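Local coordinates for beta-lactamase-related domain-containing protein (Bacteroides dorei DSM 17855, PDB 5TGF), which is of unknown function but probably acts as a serine hydrolase of the beta-lactamase family, and binds calcium, at residues A292-N297 and Y303-A308; N123-A128 and M158-M163; L214-H219 and R226-P231; T143-G148 and S263-G268. All coordinates share one frame; numbering follows the deposited sequence.

Interaction 1: residues A292-N297 and Y303-A308; sequences AYPWIN and YGFFIA
In W295 a chi1 of 83° sets CG between the backbone N and the carbonyl carbon, which folds the indole back over G304 of the partner strand; in F305 CG lies anti to the backbone N (chi1 -178°), which lays the ring beside P294. The result on the W295 side is a CH-pi contact: G304 CA sits 3.9 Å from the centroid of the six-membered ring, 17° off its normal. G304 has no side chain; the indole packs on its backbone, W295 CZ3 lying 3.5 Å from G304 C. On the other side of the sheet, F305 CD1 reaches to 3.5 Å from P294 CB, the two side chains pointing the same way, and I296 CG1 meets Y303 CB. The backbones are joined by four hydrogen bonds. Y293 N to F306 O, at 2.9 Å, lies in the carbonyl plane, whereas F306 N approaches Y293 O from above the plane; W295 and G304 exchange the other two. Helix 207-218 covers the P294, I296, F305 and Y303 side, and helix 328-337 the Y293, W295 and F306 side. This is an antiparallel beta hairpin in the middle of a sheet flanked by helices, as in the alpha/beta part of serine beta-lactamases.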
loop_
_atom_site.group_PDB
_atom_site.type_symbol
_atom_site.label_atom_id
_atom_site.label_comp_id
_atom_site.label_asym_id
_atom_site.label_seq_id
_atom_site.Cartn_x
_atom_site.Cartn_y
_atom_site.Cartn_z
ATOM N N ALA A 292 -7.317 3.658 -7.058
ATOM C CA ALA A 292 -6.294 2.669 -7.363
ATOM C C ALA A 292 -6.495 1.437 -6.454
ATOM O O ALA A 292 -6.640 1.577 -5.218
ATOM C CB ALA A 292 -4.899 3.249 -7.154
ATOM N N TYR A 293 -6.521 0.262 -7.053
ATOM C CA TYR A 293 -6.770 -0.990 -6.319
ATOM C C TYR A 293 -5.865 -2.097 -6.863
ATOM O O TYR A 293 -6.192 -2.723 -7.896
ATOM C CB TYR A 293 -8.207 -1.407 -6.467
ATOM C CG TYR A 293 -8.547 -2.648 -5.653
ATOM C CD1 TYR A 293 -8.651 -2.590 -4.259
ATOM C CD2 TYR A 293 -8.845 -3.837 -6.274
ATOM C CE1 TYR A 293 -8.969 -3.724 -3.520
ATOM C CE2 TYR A 293 -9.163 -4.964 -5.556
ATOM C CZ TYR A 293 -9.235 -4.903 -4.175
ATOM O OH TYR A 293 -9.536 -6.066 -3.477
ATOM N N PRO A 294 -4.767 -2.357 -6.168
ATOM C CA PRO A 294 -3.964 -3.513 -6.418
ATOM C C PRO A 294 -4.312 -4.677 -5.490
ATOM O O PRO A 294 -4.534 -4.474 -4.290
ATOM C CB PRO A 294 -2.562 -2.993 -6.137
ATOM C CG PRO A 294 -2.758 -2.005 -5.007
ATOM C CD PRO A 294 -4.170 -1.503 -5.118
ATOM N N TRP A 295 -4.310 -5.898 -6.008
ATOM C CA TRP A 295 -4.540 -7.042 -5.143
ATOM C C TRP A 295 -3.879 -8.312 -5.612
ATOM O O TRP A 295 -3.571 -8.480 -6.814
ATOM C CB TRP A 295 -6.030 -7.273 -4.959
ATOM C CG TRP A 295 -6.692 -8.055 -6.048
ATOM C CD1 TRP A 295 -7.112 -9.355 -5.969
ATOM C CD2 TRP A 295 -7.123 -7.575 -7.329
ATOM N NE1 TRP A 295 -7.685 -9.739 -7.167
ATOM C CE2 TRP A 295 -7.767 -8.655 -7.990
ATOM C CE3 TRP A 295 -7.042 -6.334 -7.984
ATOM C CZ2 TRP A 295 -8.283 -8.549 -9.304
ATOM C CZ3 TRP A 295 -7.551 -6.223 -9.290
ATOM C CH2 TRP A 295 -8.194 -7.322 -9.918
ATOM N N ILE A 296 -3.751 -9.231 -4.668
ATOM C CA ILE A 296 -3.380 -10.605 -4.957
ATOM C C ILE A 296 -4.421 -11.499 -4.278
ATOM O O ILE A 296 -4.782 -11.275 -3.105
ATOM C CB ILE A 296 -1.997 -10.916 -4.408
ATOM C CG1 ILE A 296 -0.918 -10.169 -5.194
ATOM C CG2 ILE A 296 -1.726 -12.405 -4.395
ATOM C CD1 ILE A 296 0.460 -10.347 -4.586
ATOM N N ASN A 297 -4.913 -12.508 -5.005
ATOM C CA ASN A 297 -5.719 -13.583 -4.417
ATOM C C ASN A 297 -5.015 -14.920 -4.659
ATOM O O ASN A 297 -4.949 -15.422 -5.811
ATOM C CB ASN A 297 -7.139 -13.587 -4.974
ATOM C CG ASN A 297 -8.044 -14.608 -4.261
ATOM O OD1 ASN A 297 -7.730 -15.799 -4.198
ATOM N ND2 ASN A 297 -9.125 -14.132 -3.677
ATOM N N TYR A 303 -3.042 -12.007 -9.667
ATOM C CA TYR A 303 -2.759 -10.629 -9.276
ATOM C C TYR A 303 -3.325 -9.650 -10.307
ATOM O O TYR A 303 -3.491 -9.990 -11.481
ATOM C CB TYR A 303 -1.278 -10.409 -8.969
ATOM C CG TYR A 303 -0.339 -10.635 -10.135
ATOM C CD1 TYR A 303 0.044 -9.583 -10.931
ATOM C CD2 TYR A 303 0.201 -11.890 -10.398
ATOM C CE1 TYR A 303 0.883 -9.752 -12.002
ATOM C CE2 TYR A 303 1.100 -12.069 -11.451
ATOM C CZ TYR A 303 1.416 -10.981 -12.254
ATOM O OH TYR A 303 2.252 -11.084 -13.334
ATOM N N GLY A 304 -3.792 -8.496 -9.829
ATOM C CA GLY A 304 -4.314 -7.467 -10.686
ATOM C C GLY A 304 -4.138 -6.050 -10.160
ATOM O O GLY A 304 -3.910 -5.801 -8.948
ATOM N N PHE A 305 -4.414 -5.102 -11.033
ATOM C CA PHE A 305 -4.307 -3.700 -10.645
ATOM C C PHE A 305 -5.268 -2.916 -11.503
ATOM O O PHE A 305 -5.238 -3.026 -12.742
ATOM C CB PHE A 305 -2.881 -3.208 -10.820
ATOM C CG PHE A 305 -2.664 -1.774 -10.386
ATOM C CD1 PHE A 305 -3.210 -1.306 -9.192
ATOM C CD2 PHE A 305 -1.784 -0.959 -11.071
ATOM C CE1 PHE A 305 -2.955 -0.029 -8.728
ATOM C CE2 PHE A 305 -1.532 0.327 -10.633
ATOM C CZ PHE A 305 -2.133 0.808 -9.472
ATOM N N PHE A 306 -6.145 -2.152 -10.859
ATOM C CA PHE A 306 -6.918 -1.104 -11.537
ATOM C C PHE A 306 -6.339 0.255 -11.140
ATOM O O PHE A 306 -6.230 0.590 -9.922
ATOM C CB PHE A 306 -8.398 -1.191 -11.135
ATOM C CG PHE A 306 -9.239 -0.036 -11.589
ATOM C CD1 PHE A 306 -9.645 0.080 -12.928
ATOM C CD2 PHE A 306 -9.701 0.901 -10.686
ATOM C CE1 PHE A 306 -10.477 1.127 -13.325
ATOM C CE2 PHE A 306 -10.501 1.945 -11.080
ATOM C CZ PHE A 306 -10.870 2.076 -12.415
ATOM N N ILE A 307 -5.985 1.056 -12.154
ATOM C CA ILE A 307 -5.409 2.383 -11.923
ATOM C C ILE A 307 -6.326 3.464 -12.516
ATOM O O ILE A 307 -6.857 3.338 -13.632
ATOM C CB ILE A 307 -3.971 2.496 -12.448
ATOM C CG1 ILE A 307 -3.274 3.728 -11.888
ATOM C CG2 ILE A 307 -3.929 2.464 -13.968
ATOM C CD1 ILE A 307 -1.795 3.805 -12.289
ATOM N N ALA A 308 -6.559 4.503 -11.718
ATOM C CA ALA A 308 -7.436 5.582 -12.026
ATOM C C ALA A 308 -7.379 6.595 -10.882
ATOM O O ALA A 308 -6.825 6.292 -9.820
ATOM C CB ALA A 308 -8.863 5.081 -12.215
#

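Interaction 2: residues N123-A128 and M158-M163; sequences NHLDSA and MAEVAM
Water-mediated contact at the start of a helix joins the first turn of helix 125-133 to the flank of helix 150-163, within the largely helical part of this beta-lactamase-like fold. L125 and D126 lie in that first turn, just after the N-cap position held by H124, and E160 reaches them from the other helix. Two waters accept backbone N-H groups, one from L125 N (3.0 Å) and the other from D126 N (3.1 Å). The second probably bridges to E160 OE1, 2.7 Å away; the first approaches E160 OE2 at an unusually short 2.5 Å and is doubtful as a bond. A negative group facing the N-terminal turn is well placed to interact favourably with the helix dipole, although no direct hydrogen bond crosses the contact. The chain of E160 runs extended beyond CG (chi2 -172°), which carries the carboxylate out to the first turn, where the nearest CA atoms of the two segments, L125 CA and E160 CA, are 8.4 Å apart. Its oxygens have further partners: R157 forms a salt bridge with OE1 and the backbone N of F167 donates to OE2, an arrangement likely to favour the ionised form and limit its rotation. Against this polar end lies the aliphatic side chain of L125, crossing it at a slant. CB, CG and CD1 of the leucine all touch the carboxylate, with L125 CD1 3.6 Å from E160 OE2.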
loop_
_atom_site.group_PDB
_atom_site.type_symbol
_atom_site.label_atom_id
_atom_site.label_comp_id
_atom_site.label_asym_id
_atom_site.label_seq_id
_atom_site.Cartn_x
_atom_site.Cartn_y
_atom_site.Cartn_z
ATOM N N ASN A 123 9.745 16.707 1.083
ATOM C CA ASN A 123 10.532 15.897 0.135
ATOM C C ASN A 123 11.805 15.320 0.751
ATOM O O ASN A 123 12.547 14.586 0.080
ATOM C CB ASN A 123 10.849 16.709 -1.104
ATOM C CG ASN A 123 9.631 16.988 -1.922
ATOM O OD1 ASN A 123 8.844 16.091 -2.216
ATOM N ND2 ASN A 123 9.504 18.207 -2.365
ATOM N N HIS A 124 12.007 15.559 2.044
ATOM C CA HIS A 124 13.091 14.914 2.772
ATOM C C HIS A 124 12.623 14.393 4.093
ATOM O O HIS A 124 12.044 15.136 4.920
ATOM C CB HIS A 124 14.262 15.888 2.984
ATOM C CG HIS A 124 14.774 16.480 1.721
ATOM N ND1 HIS A 124 15.634 15.807 0.879
ATOM C CD2 HIS A 124 14.469 17.643 1.097
ATOM C CE1 HIS A 124 15.808 16.515 -0.225
ATOM N NE2 HIS A 124 15.113 17.634 -0.113
ATOM N N LEU A 125 12.863 13.113 4.330
ATOM C CA LEU A 125 12.332 12.509 5.527
ATOM C C LEU A 125 12.976 13.010 6.817
ATOM O O LEU A 125 12.329 13.042 7.865
ATOM C CB LEU A 125 12.399 10.995 5.425
ATOM C CG LEU A 125 11.526 10.376 4.346
ATOM C CD1 LEU A 125 11.646 8.856 4.469
ATOM C CD2 LEU A 125 10.077 10.841 4.465
ATOM N N ASP A 126 14.240 13.436 6.755
ATOM C CA ASP A 126 14.855 13.959 7.967
ATOM C C ASP A 126 14.129 15.181 8.512
ATOM O O ASP A 126 13.909 15.282 9.726
ATOM C CB ASP A 126 16.361 14.214 7.794
ATOM C CG ASP A 126 16.699 15.319 6.792
ATOM O OD1 ASP A 126 15.845 15.790 6.002
ATOM O OD2 ASP A 126 17.900 15.672 6.745
ATOM N N SER A 127 13.704 16.078 7.618
ATOM C CA SER A 127 12.871 17.223 8.006
ATOM C C SER A 127 11.457 16.799 8.470
ATOM O O SER A 127 10.919 17.331 9.444
ATOM C CB SER A 127 12.740 18.197 6.828
ATOM O OG SER A 127 13.990 18.702 6.433
ATOM N N ALA A 128 10.868 15.831 7.783
ATOM C CA ALA A 128 9.532 15.327 8.188
ATOM C C ALA A 128 9.565 14.791 9.595
ATOM O O ALA A 128 8.661 15.056 10.375
ATOM C CB ALA A 128 9.034 14.249 7.250
HETATM N N MSE A 158 14.131 5.433 9.112
HETATM C CA MSE A 158 14.980 4.423 9.725
HETATM C C MSE A 158 15.718 3.656 8.622
HETATM O O MSE A 158 16.921 3.376 8.764
HETATM C CB MSE A 158 14.229 3.457 10.623
HETATM C CG MSE A 158 13.620 4.088 11.877
HETATM SE SE MSE A 158 12.285 2.914 12.696
HETATM C CE MSE A 158 13.392 1.508 13.529
ATOM N N ALA A 159 15.040 3.409 7.489
ATOM C CA ALA A 159 15.677 2.729 6.363
ATOM C C ALA A 159 16.760 3.608 5.725
ATOM O O ALA A 159 17.842 3.099 5.358
ATOM C CB ALA A 159 14.645 2.274 5.340
ATOM N N GLU A 160 16.504 4.912 5.650
ATOM C CA GLU A 160 17.460 5.869 5.116
ATOM C C GLU A 160 18.776 5.835 5.920
ATOM O O GLU A 160 19.862 5.851 5.341
ATOM C CB GLU A 160 16.931 7.302 5.126
ATOM C CG GLU A 160 15.867 7.607 4.105
ATOM C CD GLU A 160 15.504 9.090 4.023
ATOM O OE1 GLU A 160 15.842 9.880 4.939
ATOM O OE2 GLU A 160 14.878 9.497 3.014
ATOM N N VAL A 161 18.655 5.853 7.236
ATOM C CA VAL A 161 19.812 5.805 8.114
ATOM C C VAL A 161 20.571 4.480 7.985
ATOM O O VAL A 161 21.788 4.467 7.923
ATOM C CB VAL A 161 19.402 6.132 9.563
ATOM C CG1 VAL A 161 20.540 5.878 10.557
ATOM C CG2 VAL A 161 18.962 7.575 9.622
ATOM N N ALA A 162 19.853 3.382 7.835
ATOM C CA ALA A 162 20.501 2.077 7.741
ATOM C C ALA A 162 21.306 1.928 6.454
ATOM O O ALA A 162 22.360 1.253 6.448
ATOM C CB ALA A 162 19.461 0.977 7.871
HETATM N N MSE A 163 20.864 2.591 5.384
HETATM C CA MSE A 163 21.547 2.537 4.103
HETATM C C MSE A 163 22.469 3.702 3.811
HETATM O O MSE A 163 23.184 3.684 2.809
HETATM C CB MSE A 163 20.521 2.512 2.963
HETATM C CG MSE A 163 19.621 1.293 3.009
HETATM SE SE MSE A 163 20.678 -0.293 2.501
HETATM C CE MSE A 163 20.939 0.078 0.597
HETATM O O HOH W 1 14.104 11.624 2.005
HETATM O O HOH W 2 16.081 12.560 4.479
#

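Interaction 3: residues L214-H219 and R226-P231; sequences LKMIYH and REILKP
From its CB, which is directed toward the 226-231 segment, the selenomethionine M216 leaves helix 207-218 with CG anti to the backbone N (chi1 -174°), and this sends the chain out to I228. There CG packs 3.9 Å from I228 CB, with I228 CG1 a little farther off. Bends at chi2 and chi3 then turn the chain aside to L229: SE comes within 3.8 Å of L229 CD1, and the terminal CE lies 4.1 Å from L229 CD1 as well. M216 and L229 cross at about a right angle; L229 CD1 meets SE and CE, while M216 CG packs on I228. A second helix residue joins in, for I217 CD1 lies 4.1 Å from L229 CD1; that methyl is therefore shared by M216 and I217. No hydrogen bond crosses between the segments, and the contact is wholly apolar and buried. It packs the end of helix 207-218 against the chain that leaves the short strand 226-227 on its way to helix 231-238. Around it, helix 60-74 meets L229 through A70 and D73, helix 167-179 borders M216 and I228, and strand 293-297 lies against I217 through I296.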
loop_
_atom_site.group_PDB
_atom_site.type_symbol
_atom_site.label_atom_id
_atom_site.label_comp_id
_atom_site.label_asym_id
_atom_site.label_seq_id
_atom_site.Cartn_x
_atom_site.Cartn_y
_atom_site.Cartn_z
ATOM N N LEU A 214 3.738 -6.229 -8.487
ATOM C CA LEU A 214 2.823 -7.277 -7.999
ATOM C C LEU A 214 3.288 -8.700 -8.421
ATOM O O LEU A 214 3.252 -9.634 -7.616
ATOM C CB LEU A 214 1.405 -7.019 -8.497
ATOM C CG LEU A 214 0.614 -5.909 -7.786
ATOM C CD1 LEU A 214 -0.687 -5.666 -8.525
ATOM C CD2 LEU A 214 0.381 -6.229 -6.323
ATOM N N LYS A 215 3.807 -8.815 -9.637
ATOM C CA LYS A 215 4.383 -10.082 -10.110
ATOM C C LYS A 215 5.504 -10.540 -9.178
ATOM O O LYS A 215 5.548 -11.710 -8.764
ATOM C CB LYS A 215 4.901 -9.936 -11.538
ATOM C CG LYS A 215 5.412 -11.237 -12.166
ATOM C CD LYS A 215 6.062 -11.038 -13.527
ATOM C CE LYS A 215 6.537 -12.394 -14.080
ATOM N NZ LYS A 215 7.223 -12.254 -15.391
HETATM N N MSE A 216 6.413 -9.631 -8.845
HETATM C CA MSE A 216 7.461 -9.898 -7.874
HETATM C C MSE A 216 6.910 -10.386 -6.563
HETATM O O MSE A 216 7.417 -11.358 -5.998
HETATM C CB MSE A 216 8.346 -8.658 -7.702
HETATM C CG MSE A 216 9.553 -8.926 -6.789
HETATM SE SE MSE A 216 9.168 -8.474 -4.907
HETATM C CE MSE A 216 8.892 -6.526 -5.084
ATOM N N ILE A 217 5.916 -9.686 -6.003
ATOM C CA ILE A 217 5.345 -10.087 -4.735
ATOM C C ILE A 217 4.681 -11.463 -4.848
ATOM O O ILE A 217 4.786 -12.284 -3.926
ATOM C CB ILE A 217 4.304 -9.023 -4.237
ATOM C CG1 ILE A 217 5.022 -7.715 -3.901
ATOM C CG2 ILE A 217 3.574 -9.486 -3.006
ATOM C CD1 ILE A 217 5.953 -7.766 -2.704
ATOM N N TYR A 218 3.952 -11.668 -5.935
ATOM C CA TYR A 218 3.234 -12.919 -6.192
ATOM C C TYR A 218 4.195 -14.116 -6.238
ATOM O O TYR A 218 3.827 -15.223 -5.850
ATOM C CB TYR A 218 2.444 -12.841 -7.505
ATOM C CG TYR A 218 1.630 -14.108 -7.748
ATOM C CD1 TYR A 218 0.408 -14.292 -7.115
ATOM C CD2 TYR A 218 2.086 -15.118 -8.604
ATOM C CE1 TYR A 218 -0.332 -15.458 -7.282
ATOM C CE2 TYR A 218 1.331 -16.271 -8.811
ATOM C CZ TYR A 218 0.124 -16.426 -8.122
ATOM O OH TYR A 218 -0.676 -17.526 -8.291
ATOM N N HIS A 219 5.400 -13.899 -6.729
ATOM C CA HIS A 219 6.431 -14.922 -6.726
ATOM C C HIS A 219 7.344 -14.879 -5.491
ATOM O O HIS A 219 8.524 -15.287 -5.543
ATOM C CB HIS A 219 7.217 -14.837 -8.025
ATOM C CG HIS A 219 6.410 -15.201 -9.228
ATOM N ND1 HIS A 219 5.995 -16.488 -9.478
ATOM C CD2 HIS A 219 5.903 -14.445 -10.227
ATOM C CE1 HIS A 219 5.280 -16.514 -10.587
ATOM N NE2 HIS A 219 5.213 -15.288 -11.065
ATOM N N ARG A 226 16.685 -13.211 -10.066
ATOM C CA ARG A 226 17.063 -12.315 -8.971
ATOM C C ARG A 226 16.132 -12.468 -7.767
ATOM O O ARG A 226 14.927 -12.647 -7.922
ATOM C CB ARG A 226 17.053 -10.852 -9.443
ATOM C CG ARG A 226 17.866 -10.579 -10.700
ATOM C CD ARG A 226 17.991 -9.083 -11.006
ATOM N NE ARG A 226 18.558 -8.311 -9.891
ATOM C CZ ARG A 226 18.961 -7.040 -9.970
ATOM N NH1 ARG A 226 18.888 -6.359 -11.112
ATOM N NH2 ARG A 226 19.456 -6.440 -8.894
ATOM N N GLU A 227 16.706 -12.369 -6.574
ATOM C CA GLU A 227 15.964 -12.292 -5.332
ATOM C C GLU A 227 15.788 -10.816 -4.958
ATOM O O GLU A 227 16.689 -10.198 -4.410
ATOM C CB GLU A 227 16.715 -13.034 -4.226
ATOM C CG GLU A 227 15.871 -13.307 -2.998
ATOM C CD GLU A 227 16.467 -14.379 -2.086
ATOM O OE1 GLU A 227 17.345 -14.010 -1.286
ATOM O OE2 GLU A 227 16.063 -15.574 -2.167
ATOM N N ILE A 228 14.627 -10.256 -5.250
ATOM C CA ILE A 228 14.397 -8.820 -4.995
ATOM C C ILE A 228 14.064 -8.612 -3.516
ATOM O O ILE A 228 14.577 -7.704 -2.864
ATOM C CB ILE A 228 13.281 -8.267 -5.909
ATOM C CG1 ILE A 228 13.603 -8.558 -7.374
ATOM C CG2 ILE A 228 13.066 -6.774 -5.644
ATOM C CD1 ILE A 228 14.917 -7.974 -7.824
ATOM N N LEU A 229 13.237 -9.493 -2.981
ATOM C CA LEU A 229 13.024 -9.611 -1.550
ATOM C C LEU A 229 13.223 -11.067 -1.149
ATOM O O LEU A 229 12.889 -11.975 -1.906
ATOM C CB LEU A 229 11.576 -9.185 -1.207
ATOM C CG LEU A 229 11.287 -7.677 -1.361
ATOM C CD1 LEU A 229 9.772 -7.466 -1.244
ATOM C CD2 LEU A 229 12.078 -6.867 -0.328
ATOM N N LYS A 230 13.686 -11.287 0.069
ATOM C CA LYS A 230 13.739 -12.643 0.601
ATOM C C LYS A 230 12.346 -13.216 0.853
ATOM O O LYS A 230 11.423 -12.482 1.234
ATOM C CB LYS A 230 14.530 -12.650 1.886
ATOM C CG LYS A 230 15.981 -12.321 1.687
ATOM C CD LYS A 230 16.769 -12.853 2.858
ATOM C CE LYS A 230 18.202 -12.346 2.817
ATOM N NZ LYS A 230 18.406 -11.357 3.903
ATOM N N PRO A 231 12.164 -14.524 0.623
ATOM C CA PRO A 231 10.853 -15.130 0.824
ATOM C C PRO A 231 10.288 -14.869 2.198
ATOM O O PRO A 231 9.082 -14.573 2.321
ATOM C CB PRO A 231 11.118 -16.634 0.639
ATOM C CG PRO A 231 12.342 -16.708 -0.196
ATOM C CD PRO A 231 13.175 -15.524 0.200
#

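Interaction 4: residues T143-G148 and S263-G268; sequences TRFEYG and SIYGLG
A CH-pi contact and a set of oblique aromatic and apolar contacts join the two loops where F145 and Y147 meet I264 and Y265. The CH-pi contact is the most sharply defined: I264 CD1 lies over one face of the F145 ring, 4.0 Å from its centroid and only 11° off the ring normal. A chi1 of 61° places I264 CG1 between the backbone N and the carbonyl carbon, and the extended chi2 then carries the methyl out over the phenyl group. The aromatic contacts are oblique. F145 CE1 approaches Y265 CB to 3.7 Å and Y265 CG to 4.0 Å; the two ring planes stand at 54° with their centroids 5.9 Å apart, and the side chains cross at nearly a right angle. Y147 touches the far end of the same tyrosine more lightly, its CE2 lying 4.2 Å from Y265 OH. H106 and W270 both meet the Y265 ring edge-to-face, adding to its aromatic surroundings. No hydrogen bond joins the two loops, and the polar end of Y147 is turned to outside partners: its OH is hydrogen-bonded to S58 OG and K61 NZ. S58 and K61 fit the SxxK motif of serine beta-lactamases, which, with the Y147 hydroxyl bonded to both, is consistent with an active site here; this aromatic packing would then border the pocket of a serine beta-lactamase-like fold.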
loop_
_atom_site.group_PDB
_atom_site.type_symbol
_atom_site.label_atom_id
_atom_site.label_comp_id
_atom_site.label_asym_id
_atom_site.label_seq_id
_atom_site.Cartn_x
_atom_site.Cartn_y
_atom_site.Cartn_z
ATOM N N THR A 143 -1.644 -1.198 21.081
ATOM C CA THR A 143 -2.914 -1.334 21.807
ATOM C C THR A 143 -4.140 -0.999 20.968
ATOM O O THR A 143 -5.276 -1.386 21.322
ATOM C CB THR A 143 -2.939 -0.484 23.106
ATOM O OG1 THR A 143 -2.965 0.917 22.792
ATOM C CG2 THR A 143 -1.754 -0.806 23.967
ATOM N N ARG A 144 -3.944 -0.249 19.878
ATOM C CA ARG A 144 -5.038 0.100 18.965
ATOM C C ARG A 144 -4.539 0.159 17.513
ATOM O O ARG A 144 -3.332 0.323 17.271
ATOM C CB ARG A 144 -5.649 1.460 19.328
ATOM C CG ARG A 144 -6.423 1.525 20.643
ATOM C CD ARG A 144 -6.982 2.905 20.957
ATOM N NE ARG A 144 -7.660 3.542 19.820
ATOM C CZ ARG A 144 -7.752 4.868 19.634
ATOM N NH1 ARG A 144 -7.296 5.729 20.541
ATOM N NH2 ARG A 144 -8.312 5.346 18.534
ATOM N N PHE A 145 -5.464 -0.107 16.584
ATOM C CA PHE A 145 -5.303 0.168 15.132
ATOM C C PHE A 145 -5.882 1.535 14.766
ATOM O O PHE A 145 -7.038 1.869 15.096
ATOM C CB PHE A 145 -5.996 -0.904 14.304
ATOM C CG PHE A 145 -5.811 -0.736 12.801
ATOM C CD1 PHE A 145 -4.733 -1.329 12.145
ATOM C CD2 PHE A 145 -6.752 -0.047 12.046
ATOM C CE1 PHE A 145 -4.588 -1.205 10.766
ATOM C CE2 PHE A 145 -6.612 0.091 10.652
ATOM C CZ PHE A 145 -5.526 -0.519 10.017
ATOM N N GLU A 146 -5.041 2.384 14.187
ATOM C CA GLU A 146 -5.508 3.632 13.626
ATOM C C GLU A 146 -4.679 4.015 12.416
ATOM O O GLU A 146 -3.504 4.334 12.515
ATOM C CB GLU A 146 -5.503 4.763 14.657
ATOM C CG GLU A 146 -6.113 6.058 14.079
ATOM C CD GLU A 146 -6.148 7.223 15.073
ATOM O OE1 GLU A 146 -5.160 7.431 15.792
ATOM O OE2 GLU A 146 -7.144 7.983 15.052
ATOM N N TYR A 147 -5.347 4.039 11.275
ATOM C CA TYR A 147 -4.707 4.315 9.975
ATOM C C TYR A 147 -4.203 5.737 9.878
ATOM O O TYR A 147 -4.829 6.696 10.358
ATOM C CB TYR A 147 -5.699 4.042 8.869
ATOM C CG TYR A 147 -5.174 3.997 7.453
ATOM C CD1 TYR A 147 -5.169 5.150 6.659
ATOM C CD2 TYR A 147 -4.832 2.788 6.866
ATOM C CE1 TYR A 147 -4.732 5.105 5.336
ATOM C CE2 TYR A 147 -4.400 2.721 5.542
ATOM C CZ TYR A 147 -4.406 3.880 4.771
ATOM O OH TYR A 147 -4.020 3.846 3.449
ATOM N N GLY A 148 -3.024 5.876 9.291
ATOM C CA GLY A 148 -2.462 7.202 9.067
ATOM C C GLY A 148 -1.229 7.173 8.225
ATOM O O GLY A 148 -0.929 6.144 7.623
ATOM N N SER A 263 -7.157 -9.389 12.335
ATOM C CA SER A 263 -5.832 -9.386 11.721
ATOM C C SER A 263 -5.882 -8.706 10.338
ATOM O O SER A 263 -5.477 -9.276 9.312
ATOM C CB SER A 263 -5.311 -10.815 11.592
ATOM O OG SER A 263 -6.159 -11.614 10.791
ATOM N N ILE A 264 -6.334 -7.457 10.333
ATOM C CA ILE A 264 -6.696 -6.777 9.064
ATOM C C ILE A 264 -5.522 -6.159 8.298
ATOM O O ILE A 264 -5.705 -5.679 7.164
ATOM C CB ILE A 264 -7.775 -5.698 9.288
ATOM C CG1 ILE A 264 -7.261 -4.619 10.260
ATOM C CG2 ILE A 264 -9.063 -6.394 9.746
ATOM C CD1 ILE A 264 -8.249 -3.519 10.562
ATOM N N TYR A 265 -4.325 -6.170 8.875
ATOM C CA TYR A 265 -3.209 -5.458 8.224
ATOM C C TYR A 265 -1.898 -6.167 8.475
ATOM O O TYR A 265 -1.668 -6.698 9.566
ATOM C CB TYR A 265 -3.147 -3.994 8.721
ATOM C CG TYR A 265 -2.662 -2.980 7.721
ATOM C CD1 TYR A 265 -3.521 -2.414 6.790
ATOM C CD2 TYR A 265 -1.313 -2.586 7.692
ATOM C CE1 TYR A 265 -3.081 -1.463 5.887
ATOM C CE2 TYR A 265 -0.865 -1.644 6.775
ATOM C CZ TYR A 265 -1.750 -1.087 5.876
ATOM O OH TYR A 265 -1.305 -0.107 4.986
ATOM N N GLY A 266 -1.032 -6.120 7.469
ATOM C CA GLY A 266 0.331 -6.583 7.549
ATOM C C GLY A 266 1.286 -5.417 7.632
ATOM O O GLY A 266 1.128 -4.552 8.519
ATOM N N LEU A 267 2.319 -5.417 6.786
ATOM C CA LEU A 267 3.218 -4.267 6.631
ATOM C C LEU A 267 2.871 -3.498 5.372
ATOM O O LEU A 267 3.021 -3.998 4.241
ATOM C CB LEU A 267 4.679 -4.712 6.572
ATOM C CG LEU A 267 5.133 -5.598 7.737
ATOM C CD1 LEU A 267 6.564 -6.080 7.504
ATOM C CD2 LEU A 267 5.080 -4.856 9.058
ATOM N N GLY A 268 2.237 -2.351 5.546
ATOM C CA GLY A 268 1.787 -1.532 4.405
ATOM C C GLY A 268 0.772 -2.157 3.449
ATOM O O GLY A 268 0.737 -1.793 2.301
#

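How the interactions relate
All four contacts are essentially buried, but their chemistry follows their place in the fold. Interaction 1, in the central sheet, combines backbone hydrogen bonds with side-chain packing; interactions 3 and 4 rely on side chains alone, aliphatic in one and largely aromatic in the other. Interaction 2, the farthest of the four from the chain centre and with an exposed residue at its margin, depends on water and a carboxylate. Interactions 1 and 3 touch directly, since helix 207-218 lies on the hairpin: I296 CD1 is 3.6 Å from I217 CG2. Along the chain, interaction 3 is nested within the loop closed by interaction 4, whereas interactions 2 and 4 have alternating segments.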